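Local coordinates for protein carbohydrate deacetylase Agd3 (Neosartorya fumigata, PDB 6NWZ) that removes acetyl groups from the N-acetylated sugars of galactosaminogalactan, an exopolysaccharide of the fungus, and is required for Aspergillus fumigatus biofilm formation, at residues Leu28-Asp33 with Leu54-Ala59; Thr150-Thr155 with Lys183-Phe188; Gly457-Pro462 with Pro490-Arg495. One frame throughout, in Å; residues are numbered along the deposited sequence.

How the contacts relate
Contacts 1 and 2 both fall within the CBM87 region, their centres 27 Å apart; contact 3 belongs to the deacetylase domain and keeps at least about 21 Å, nearest atoms, from either. None is wholly core or wholly surface. Contact 1 joins two neighbouring parallel strands through main-chain bonds and aliphatic side chains. In contact 2 a turn meets a strand through side chains alone, a partly exposed salt bridge and a buried phenylalanine further in. Contact 3 again sets a turn against a strand, but one asparagine serves the strand's backbone with both main chain and side chain, and the side chains of R491 and W492 reach zinc-binding residues.

Contact 1: residues Leu28-Asp33 with Leu54-Ala59; sequences LVIAKD and LLVPQA
L28 opens the contact by laying CD1 against CB of L54 at 4.1 Å, the two leucines meeting at a slant. Next along, V29 offers its backbone oxygen to the amide of L54: N of L54 stands 2.7 Å from O of V29, and the bond is almost straight at 177°. I30 pairs with L54 in parallel register, and the two side chains run beside each other on one face of the sheet, CG1 of I30 lying 4.0 Å from CD2 of L54. The two branches of I30 divide the work. With chi1 at -61°, CG1 sits beside the backbone N and meets L54, whereas CG2 lies beside the carbonyl carbon and reaches CG2 of V56, 3.6 Å away. A31 then binds on both sides of its partner L55, giving its N-H to O of L54 at 3.2 Å and taking the amide of V56 on its own O at 2.8 Å. This is the alternating ladder of a parallel pair. K32 brings its CA to within 3.6 Å of O of V56, but its ammonium goes elsewhere, to S84 O and the ring of Y85, whose hydroxyl bonds V56 O. At D33 the strand has given way to a helix N-cap: OD2 takes weak bonds from the amides of S35 and A36, while CD2 of L55 approaches D33 O at 3.7 Å. The contact closes a beta-alpha-beta unit made of strand 22-31, helix 34-47 and strand 51-55. V29 packs against A40 and L44 of that helix and A31 against A36 and A37; I30 touches I77 and V79 of strand 76-80, and strand 22-31 runs between 51-55 and the likewise parallel 76-80.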
loop_
_atom_site.group_PDB
_atom_site.type_symbol
_atom_site.label_atom_id
_atom_site.label_comp_id
_atom_site.label_asym_id
_atom_site.label_seq_id
_atom_site.Cartn_x
_atom_site.Cartn_y
_atom_site.Cartn_z
ATOM N N LEU A 28 -16.779 -12.423 -11.640
ATOM C CA LEU A 28 -16.553 -13.865 -11.625
ATOM C C LEU A 28 -15.119 -14.159 -12.052
ATOM O O LEU A 28 -14.720 -13.837 -13.177
ATOM C CB LEU A 28 -17.544 -14.577 -12.544
ATOM C CG LEU A 28 -17.399 -16.095 -12.642
ATOM C CD1 LEU A 28 -17.532 -16.730 -11.264
ATOM C CD2 LEU A 28 -18.422 -16.669 -13.615
ATOM N N VAL A 29 -14.347 -14.770 -11.154
ATOM C CA VAL A 29 -12.950 -15.104 -11.401
ATOM C C VAL A 29 -12.848 -16.611 -11.571
ATOM O O VAL A 29 -13.184 -17.369 -10.654
ATOM C CB VAL A 29 -12.035 -14.613 -10.268
ATOM C CG1 VAL A 29 -10.627 -15.127 -10.474
ATOM C CG2 VAL A 29 -12.047 -13.095 -10.203
ATOM N N ILE A 30 -12.377 -17.041 -12.739
ATOM C CA ILE A 30 -12.269 -18.452 -13.097
ATOM C C ILE A 30 -10.792 -18.789 -13.243
ATOM O O ILE A 30 -10.077 -18.149 -14.023
ATOM C CB ILE A 30 -13.038 -18.766 -14.390
ATOM C CG1 ILE A 30 -14.529 -18.461 -14.209
ATOM C CG2 ILE A 30 -12.825 -20.212 -14.800
ATOM C CD1 ILE A 30 -15.343 -18.612 -15.470
ATOM N N ALA A 31 -10.336 -19.794 -12.497
ATOM C CA ALA A 31 -8.933 -20.185 -12.514
ATOM C C ALA A 31 -8.827 -21.663 -12.161
ATOM O O ALA A 31 -9.811 -22.305 -11.787
ATOM C CB ALA A 31 -8.103 -19.324 -11.554
ATOM N N LYS A 32 -7.612 -22.203 -12.287
ATOM C CA LYS A 32 -7.409 -23.626 -12.029
ATOM C C LYS A 32 -7.224 -23.913 -10.543
ATOM O O LYS A 32 -7.727 -24.921 -10.036
ATOM C CB LYS A 32 -6.206 -24.142 -12.822
ATOM C CG LYS A 32 -6.273 -23.820 -14.304
ATOM C CD LYS A 32 -5.476 -24.802 -15.148
ATOM C CE LYS A 32 -4.047 -24.929 -14.670
ATOM N NZ LYS A 32 -3.294 -25.897 -15.510
ATOM N N ASP A 33 -6.506 -23.046 -9.835
ATOM C CA ASP A 33 -6.235 -23.224 -8.417
ATOM C C ASP A 33 -6.223 -21.854 -7.753
ATOM O O ASP A 33 -6.352 -20.818 -8.413
ATOM C CB ASP A 33 -4.910 -23.961 -8.190
ATOM C CG ASP A 33 -3.771 -23.382 -9.013
ATOM O OD1 ASP A 33 -3.695 -23.674 -10.225
ATOM O OD2 ASP A 33 -2.959 -22.619 -8.451
ATOM N N LEU A 54 -14.313 -19.111 -8.915
ATOM C CA LEU A 54 -14.705 -20.434 -9.397
ATOM C C LEU A 54 -13.444 -21.185 -9.804
ATOM O O LEU A 54 -12.770 -20.801 -10.765
ATOM C CB LEU A 54 -15.677 -20.327 -10.571
ATOM C CG LEU A 54 -15.959 -21.623 -11.337
ATOM C CD1 LEU A 54 -16.695 -22.622 -10.464
ATOM C CD2 LEU A 54 -16.748 -21.335 -12.599
ATOM N N LEU A 55 -13.124 -22.251 -9.078
ATOM C CA LEU A 55 -11.945 -23.055 -9.367
ATOM C C LEU A 55 -12.348 -24.246 -10.225
ATOM O O LEU A 55 -13.290 -24.971 -9.890
ATOM C CB LEU A 55 -11.265 -23.518 -8.079
ATOM C CG LEU A 55 -10.706 -22.399 -7.194
ATOM C CD1 LEU A 55 -9.772 -22.965 -6.145
ATOM C CD2 LEU A 55 -9.992 -21.341 -8.020
ATOM N N VAL A 56 -11.638 -24.440 -11.332
ATOM C CA VAL A 56 -11.961 -25.473 -12.308
ATOM C C VAL A 56 -10.853 -26.523 -12.262
ATOM O O VAL A 56 -9.750 -26.279 -12.774
ATOM C CB VAL A 56 -12.115 -24.891 -13.719
ATOM C CG1 VAL A 56 -12.656 -25.950 -14.666
ATOM C CG2 VAL A 56 -13.019 -23.668 -13.695
ATOM N N PRO A 57 -11.090 -27.691 -11.677
ATOM C CA PRO A 57 -10.092 -28.760 -11.721
ATOM C C PRO A 57 -10.061 -29.415 -13.095
ATOM O O PRO A 57 -10.938 -29.212 -13.934
ATOM C CB PRO A 57 -10.582 -29.736 -10.651
ATOM C CG PRO A 57 -12.059 -29.560 -10.672
ATOM C CD PRO A 57 -12.300 -28.098 -10.944
ATOM N N GLN A 58 -9.016 -30.222 -13.309
ATOM C CA GLN A 58 -8.851 -30.898 -14.592
ATOM C C GLN A 58 -10.030 -31.808 -14.905
ATOM O O GLN A 58 -10.344 -32.037 -16.079
ATOM C CB GLN A 58 -7.545 -31.694 -14.597
ATOM C CG GLN A 58 -7.248 -32.396 -15.911
ATOM C CD GLN A 58 -5.854 -32.980 -15.957
ATOM O OE1 GLN A 58 -5.053 -32.781 -15.042
ATOM N NE2 GLN A 58 -5.552 -33.705 -17.027
ATOM N N ALA A 59 -10.696 -32.332 -13.875
ATOM C CA ALA A 59 -11.872 -33.166 -14.092
ATOM C C ALA A 59 -13.082 -32.356 -14.538
ATOM O O ALA A 59 -14.047 -32.939 -15.041
ATOM C CB ALA A 59 -12.206 -33.943 -12.818
#

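Contact 2: residues Thr150-Thr155 with Lys183-Phe188; sequences TSDFPT and KEIAQF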
loop_
_atom_site.group_PDB
_atom_site.type_symbol
_atom_site.label_atom_id
_atom_site.label_comp_id
_atom_site.label_asym_id
_atom_site.label_seq_id
_atom_site.Cartn_x
_atom_site.Cartn_y
_atom_site.Cartn_z
ATOM N N THR A 150 -4.488 3.690 -24.282
ATOM C CA THR A 150 -5.263 3.613 -23.053
ATOM C C THR A 150 -6.643 4.237 -23.200
ATOM O O THR A 150 -7.316 4.473 -22.191
ATOM C CB THR A 150 -4.506 4.284 -21.905
ATOM O OG1 THR A 150 -4.286 5.668 -22.215
ATOM C CG2 THR A 150 -3.169 3.608 -21.694
ATOM N N SER A 151 -7.083 4.503 -24.434
ATOM C CA SER A 151 -8.347 5.193 -24.665
ATOM C C SER A 151 -9.567 4.349 -24.316
ATOM O O SER A 151 -10.666 4.902 -24.218
ATOM C CB SER A 151 -8.438 5.637 -26.123
ATOM O OG SER A 151 -8.446 4.514 -26.988
ATOM N N ASP A 152 -9.413 3.040 -24.132
ATOM C CA ASP A 152 -10.535 2.195 -23.753
ATOM C C ASP A 152 -10.756 2.144 -22.247
ATOM O O ASP A 152 -11.801 1.650 -21.804
ATOM C CB ASP A 152 -10.336 0.775 -24.293
ATOM C CG ASP A 152 -10.335 0.722 -25.813
ATOM O OD1 ASP A 152 -11.430 0.657 -26.408
ATOM O OD2 ASP A 152 -9.240 0.756 -26.416
ATOM N N PHE A 153 -9.811 2.644 -21.455
ATOM C CA PHE A 153 -9.936 2.685 -19.998
ATOM C C PHE A 153 -9.286 3.966 -19.493
ATOM O O PHE A 153 -8.282 3.937 -18.769
ATOM C CB PHE A 153 -9.308 1.442 -19.363
ATOM C CG PHE A 153 -8.045 0.981 -20.042
ATOM C CD1 PHE A 153 -8.097 0.085 -21.102
ATOM C CD2 PHE A 153 -6.807 1.437 -19.619
ATOM C CE1 PHE A 153 -6.938 -0.343 -21.730
ATOM C CE2 PHE A 153 -5.641 1.014 -20.243
ATOM C CZ PHE A 153 -5.708 0.122 -21.298
ATOM N N PRO A 154 -9.850 5.124 -19.851
ATOM C CA PRO A 154 -9.171 6.389 -19.530
ATOM C C PRO A 154 -9.151 6.720 -18.047
ATOM O O PRO A 154 -8.227 7.408 -17.594
ATOM C CB PRO A 154 -9.969 7.426 -20.332
ATOM C CG PRO A 154 -11.323 6.815 -20.492
ATOM C CD PRO A 154 -11.103 5.337 -20.599
ATOM N N THR A 155 -10.133 6.258 -17.270
ATOM C CA THR A 155 -10.122 6.551 -15.842
ATOM C C THR A 155 -9.084 5.734 -15.084
ATOM O O THR A 155 -8.883 5.977 -13.890
ATOM C CB THR A 155 -11.512 6.322 -15.233
ATOM O OG1 THR A 155 -11.970 5.006 -15.559
ATOM C CG2 THR A 155 -12.503 7.341 -15.763
ATOM N N LYS A 183 -7.926 -4.821 -31.663
ATOM C CA LYS A 183 -6.999 -3.702 -31.577
ATOM C C LYS A 183 -5.914 -4.012 -30.554
ATOM O O LYS A 183 -6.099 -4.830 -29.650
ATOM C CB LYS A 183 -7.712 -2.402 -31.184
ATOM C CG LYS A 183 -8.211 -2.394 -29.749
ATOM C CD LYS A 183 -8.969 -1.125 -29.433
ATOM C CE LYS A 183 -8.054 0.079 -29.409
ATOM N NZ LYS A 183 -8.799 1.291 -28.978
ATOM N N GLU A 184 -4.778 -3.337 -30.701
ATOM C CA GLU A 184 -3.641 -3.502 -29.806
ATOM C C GLU A 184 -3.645 -2.395 -28.757
ATOM O O GLU A 184 -3.812 -1.219 -29.093
ATOM C CB GLU A 184 -2.331 -3.485 -30.597
ATOM C CG GLU A 184 -1.099 -3.195 -29.756
ATOM C CD GLU A 184 0.189 -3.227 -30.560
ATOM O OE1 GLU A 184 0.506 -4.279 -31.159
ATOM O OE2 GLU A 184 0.888 -2.194 -30.590
ATOM N N ILE A 185 -3.474 -2.775 -27.491
ATOM C CA ILE A 185 -3.367 -1.807 -26.406
ATOM C C ILE A 185 -2.008 -1.832 -25.720
ATOM O O ILE A 185 -1.663 -0.857 -25.030
ATOM C CB ILE A 185 -4.487 -2.000 -25.358
ATOM C CG1 ILE A 185 -4.298 -3.318 -24.607
ATOM C CG2 ILE A 185 -5.860 -1.957 -26.007
ATOM C CD1 ILE A 185 -5.192 -3.459 -23.397
ATOM N N ALA A 186 -1.225 -2.901 -25.865
ATOM C CA ALA A 186 0.106 -2.987 -25.283
ATOM C C ALA A 186 1.049 -3.622 -26.294
ATOM O O ALA A 186 0.627 -4.347 -27.200
ATOM C CB ALA A 186 0.111 -3.791 -23.976
ATOM N N GLN A 187 2.339 -3.361 -26.118
ATOM C CA GLN A 187 3.317 -3.715 -27.137
ATOM C C GLN A 187 4.630 -4.117 -26.479
ATOM O O GLN A 187 5.095 -3.445 -25.553
ATOM C CB GLN A 187 3.520 -2.536 -28.095
ATOM C CG GLN A 187 4.500 -2.763 -29.216
ATOM C CD GLN A 187 4.491 -1.625 -30.216
ATOM O OE1 GLN A 187 5.427 -0.828 -30.275
ATOM N NE2 GLN A 187 3.432 -1.545 -31.007
ATOM N N PHE A 188 5.206 -5.224 -26.947
ATOM C CA PHE A 188 6.535 -5.634 -26.517
ATOM C C PHE A 188 7.585 -4.889 -27.329
ATOM O O PHE A 188 7.555 -4.906 -28.564
ATOM C CB PHE A 188 6.730 -7.140 -26.689
ATOM C CG PHE A 188 5.885 -7.975 -25.776
ATOM C CD1 PHE A 188 5.957 -7.812 -24.404
ATOM C CD2 PHE A 188 5.021 -8.930 -26.291
ATOM C CE1 PHE A 188 5.179 -8.586 -23.558
ATOM C CE2 PHE A 188 4.244 -9.710 -25.451
ATOM C CZ PHE A 188 4.321 -9.534 -24.083
#
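D152 and K183 form a salt bridge between a type I beta turn, T150-F153, and strand 182-188 in the CBM87 region, which is probably a carbohydrate-binding module. The turn closes through F153 N and T150 O, 3.2 Å apart. D152 points toward the strand, and its carboxylate meets K183, which comes from the opposite direction. NZ of K183 lies 2.7 Å from OD2 of D152, on the syn lone pair, the side facing the other carboxylate oxygen. The lysine does not reach straight out: CG takes the crowded position between backbone N and carbonyl carbon, and the chain bends again at chi3, -69°. NZ has a second acidic partner in OD2 of D149, whose OD1 bonds OG of S151, so the lysine is held between two carboxylates, which would favour its charged form. D152 also touches W236 and I203, and its side chain lies about 7 Å from that of E210, a zinc ligand. Deeper in, I185 sends CD1 obliquely to the F153 ring, 3.9 Å from CE1. Both residues are buried, and both lean on M212 of strand 209-214, while the phenylalanine also touches A232 and T235 of helix 224-237. The strand is kinked here: at I185 psi falls to -19°, far from extended values, and E184 and Q187, three positions apart, come together, NE2 of Q187 bonding OE2 of E184 at 2.7 Å. With chi1 at 38° the F153 ring turns one face to the turn's first carbonyl, and O of T150 stands 4.0 Å above the ring plane, offset toward the rim.

Contact 3: residues Gly457-Pro462 with Pro490-Arg495; sequences GDNTRP and PRWATR
N459 grips the backbone of R491 at both its N-H and its carbonyl. The backbone N of N459 donates to O of R491 at 3.0 Å, nearly in line with the carbonyl bond, and the side-chain OD1 of N459 accepts the amide N of R491, also at 3.0 Å. The second bond is less regular: the donor lies 59° out of the plane of the asparagine carbonyl and so is not on a lone pair. With CG beside its own backbone N (chi1 -77°), the N459 amide lies between the R491 amide and the indole of W492. Its ND2 stands 3.0 Å above the indole plane, offset toward the rim, with amide and ring planes 83° apart; the hydrogen-bond acceptor of ND2 is OD2 of D541. The turn that presents N459 is type I, D458 to R461, closed by R461 N on D458 O at 3.0 Å. D458 steadies it weakly, OD1 taking the amide of T460 in an Asx turn and OD2 the T460 hydroxyl. NH2 of R491 bonds OE1 of Q253 and makes a salt bridge to OD1 of D255, a zinc ligand. This loop follows strand 454-456, which pairs in parallel with strand 487-492; N459, through N and OD1, continues the contact beyond the strand end. Separately, a water ties O of G457, at 2.9 Å, to the arginine side chain, taking the NE hydrogen of R491 at 2.7 Å, at the guanidinium edge and in its plane. W492 stacks on H534, a ligand of a second zinc. The chemistry thus implies a second-shell part: R491 probably helps to position a ligand of one zinc, and W492 a ligand of the other.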
loop_
_atom_site.group_PDB
_atom_site.type_symbol
_atom_site.label_atom_id
_atom_site.label_comp_id
_atom_site.label_asym_id
_atom_site.label_seq_id
_atom_site.Cartn_x
_atom_site.Cartn_y
_atom_site.Cartn_z
ATOM N N GLY A 457 3.257 -2.083 13.187
ATOM C CA GLY A 457 3.950 -3.348 13.352
ATOM C C GLY A 457 5.224 -3.473 12.540
ATOM O O GLY A 457 5.991 -2.512 12.418
ATOM N N ASP A 458 5.458 -4.660 11.984
ATOM C CA ASP A 458 6.637 -4.912 11.158
ATOM C C ASP A 458 6.272 -5.996 10.156
ATOM O O ASP A 458 6.054 -7.148 10.546
ATOM C CB ASP A 458 7.830 -5.333 12.010
ATOM C CG ASP A 458 9.095 -5.507 11.194
ATOM O OD1 ASP A 458 9.117 -5.085 10.017
ATOM O OD2 ASP A 458 10.072 -6.069 11.732
ATOM N N ASN A 459 6.220 -5.635 8.872
ATOM C CA ASN A 459 5.788 -6.574 7.842
ATOM C C ASN A 459 6.795 -7.684 7.569
ATOM O O ASN A 459 6.481 -8.575 6.773
ATOM C CB ASN A 459 5.474 -5.829 6.545
ATOM C CG ASN A 459 4.134 -5.123 6.597
ATOM O OD1 ASN A 459 3.533 -4.995 7.661
ATOM N ND2 ASN A 459 3.658 -4.660 5.446
ATOM N N THR A 460 7.978 -7.665 8.188
ATOM C CA THR A 460 8.895 -8.797 8.096
ATOM C C THR A 460 8.567 -9.889 9.106
ATOM O O THR A 460 9.155 -10.974 9.041
ATOM C CB THR A 460 10.347 -8.341 8.293
ATOM O OG1 THR A 460 10.547 -7.932 9.651
ATOM C CG2 THR A 460 10.680 -7.176 7.367
ATOM N N ARG A 461 7.646 -9.627 10.031
ATOM C CA ARG A 461 7.236 -10.592 11.045
ATOM C C ARG A 461 5.793 -11.002 10.780
ATOM O O ARG A 461 4.861 -10.270 11.152
ATOM C CB ARG A 461 7.383 -9.990 12.445
ATOM C CG ARG A 461 8.808 -9.554 12.770
ATOM C CD ARG A 461 8.859 -8.529 13.891
ATOM N NE ARG A 461 8.348 -9.054 15.153
ATOM C CZ ARG A 461 8.230 -8.331 16.262
ATOM N NH1 ARG A 461 8.589 -7.054 16.259
ATOM N NH2 ARG A 461 7.755 -8.883 17.371
ATOM N N PRO A 462 5.555 -12.151 10.139
ATOM C CA PRO A 462 4.178 -12.530 9.777
ATOM C C PRO A 462 3.223 -12.599 10.957
ATOM O O PRO A 462 2.008 -12.463 10.762
ATOM C CB PRO A 462 4.359 -13.908 9.123
ATOM C CG PRO A 462 5.763 -13.906 8.627
ATOM C CD PRO A 462 6.545 -13.120 9.640
ATOM N N PRO A 490 -0.064 -2.471 9.529
ATOM C CA PRO A 490 1.171 -2.915 8.874
ATOM C C PRO A 490 2.082 -1.752 8.505
ATOM O O PRO A 490 1.653 -0.605 8.353
ATOM C CB PRO A 490 0.666 -3.640 7.622
ATOM C CG PRO A 490 -0.687 -3.050 7.365
ATOM C CD PRO A 490 -1.261 -2.747 8.715
ATOM N N ARG A 491 3.370 -2.076 8.365
ATOM C CA ARG A 491 4.389 -1.115 7.961
ATOM C C ARG A 491 5.521 -1.849 7.257
ATOM O O ARG A 491 5.966 -2.906 7.711
ATOM C CB ARG A 491 4.956 -0.328 9.151
ATOM C CG ARG A 491 5.872 0.835 8.751
ATOM C CD ARG A 491 6.151 1.795 9.915
ATOM N NE ARG A 491 7.119 1.254 10.867
ATOM C CZ ARG A 491 7.722 1.966 11.818
ATOM N NH1 ARG A 491 8.589 1.382 12.632
ATOM N NH2 ARG A 491 7.465 3.263 11.955
ATOM N N TRP A 492 5.990 -1.266 6.161
ATOM C CA TRP A 492 7.074 -1.827 5.375
ATOM C C TRP A 492 8.433 -1.388 5.911
ATOM O O TRP A 492 8.603 -0.270 6.405
ATOM C CB TRP A 492 6.947 -1.403 3.910
ATOM C CG TRP A 492 5.705 -1.900 3.230
ATOM C CD1 TRP A 492 4.682 -1.143 2.731
ATOM C CD2 TRP A 492 5.355 -3.266 2.973
ATOM N NE1 TRP A 492 3.720 -1.954 2.176
ATOM C CE2 TRP A 492 4.110 -3.260 2.312
ATOM C CE3 TRP A 492 5.975 -4.492 3.236
ATOM C CZ2 TRP A 492 3.472 -4.432 1.912
ATOM C CZ3 TRP A 492 5.339 -5.654 2.837
ATOM C CH2 TRP A 492 4.101 -5.615 2.184
ATOM N N ALA A 493 9.406 -2.286 5.796
ATOM C CA ALA A 493 10.801 -1.979 6.066
ATOM C C ALA A 493 11.543 -1.805 4.750
ATOM O O ALA A 493 11.164 -2.374 3.723
ATOM C CB ALA A 493 11.461 -3.081 6.897
ATOM N N THR A 494 12.601 -1.004 4.784
ATOM C CA THR A 494 13.386 -0.704 3.597
ATOM C C THR A 494 14.850 -1.021 3.867
ATOM O O THR A 494 15.263 -1.241 5.010
ATOM C CB THR A 494 13.233 0.765 3.181
ATOM O OG1 THR A 494 13.772 1.606 4.209
ATOM C CG2 THR A 494 11.768 1.108 2.983
ATOM N N ARG A 495 15.637 -1.039 2.792
ATOM C CA ARG A 495 17.084 -1.192 2.889
ATOM C C ARG A 495 17.784 0.089 3.325
ATOM O O ARG A 495 19.019 0.112 3.394
ATOM C CB ARG A 495 17.648 -1.678 1.551
ATOM C CG ARG A 495 17.225 -3.097 1.208
ATOM C CD ARG A 495 17.371 -3.398 -0.272
ATOM N NE ARG A 495 16.822 -4.710 -0.608
ATOM C CZ ARG A 495 15.545 -4.934 -0.900
ATOM N NH1 ARG A 495 14.675 -3.931 -0.905
ATOM N NH2 ARG A 495 15.135 -6.160 -1.193
HETATM O O HOH W 1 8.199 -1.194 11.161
#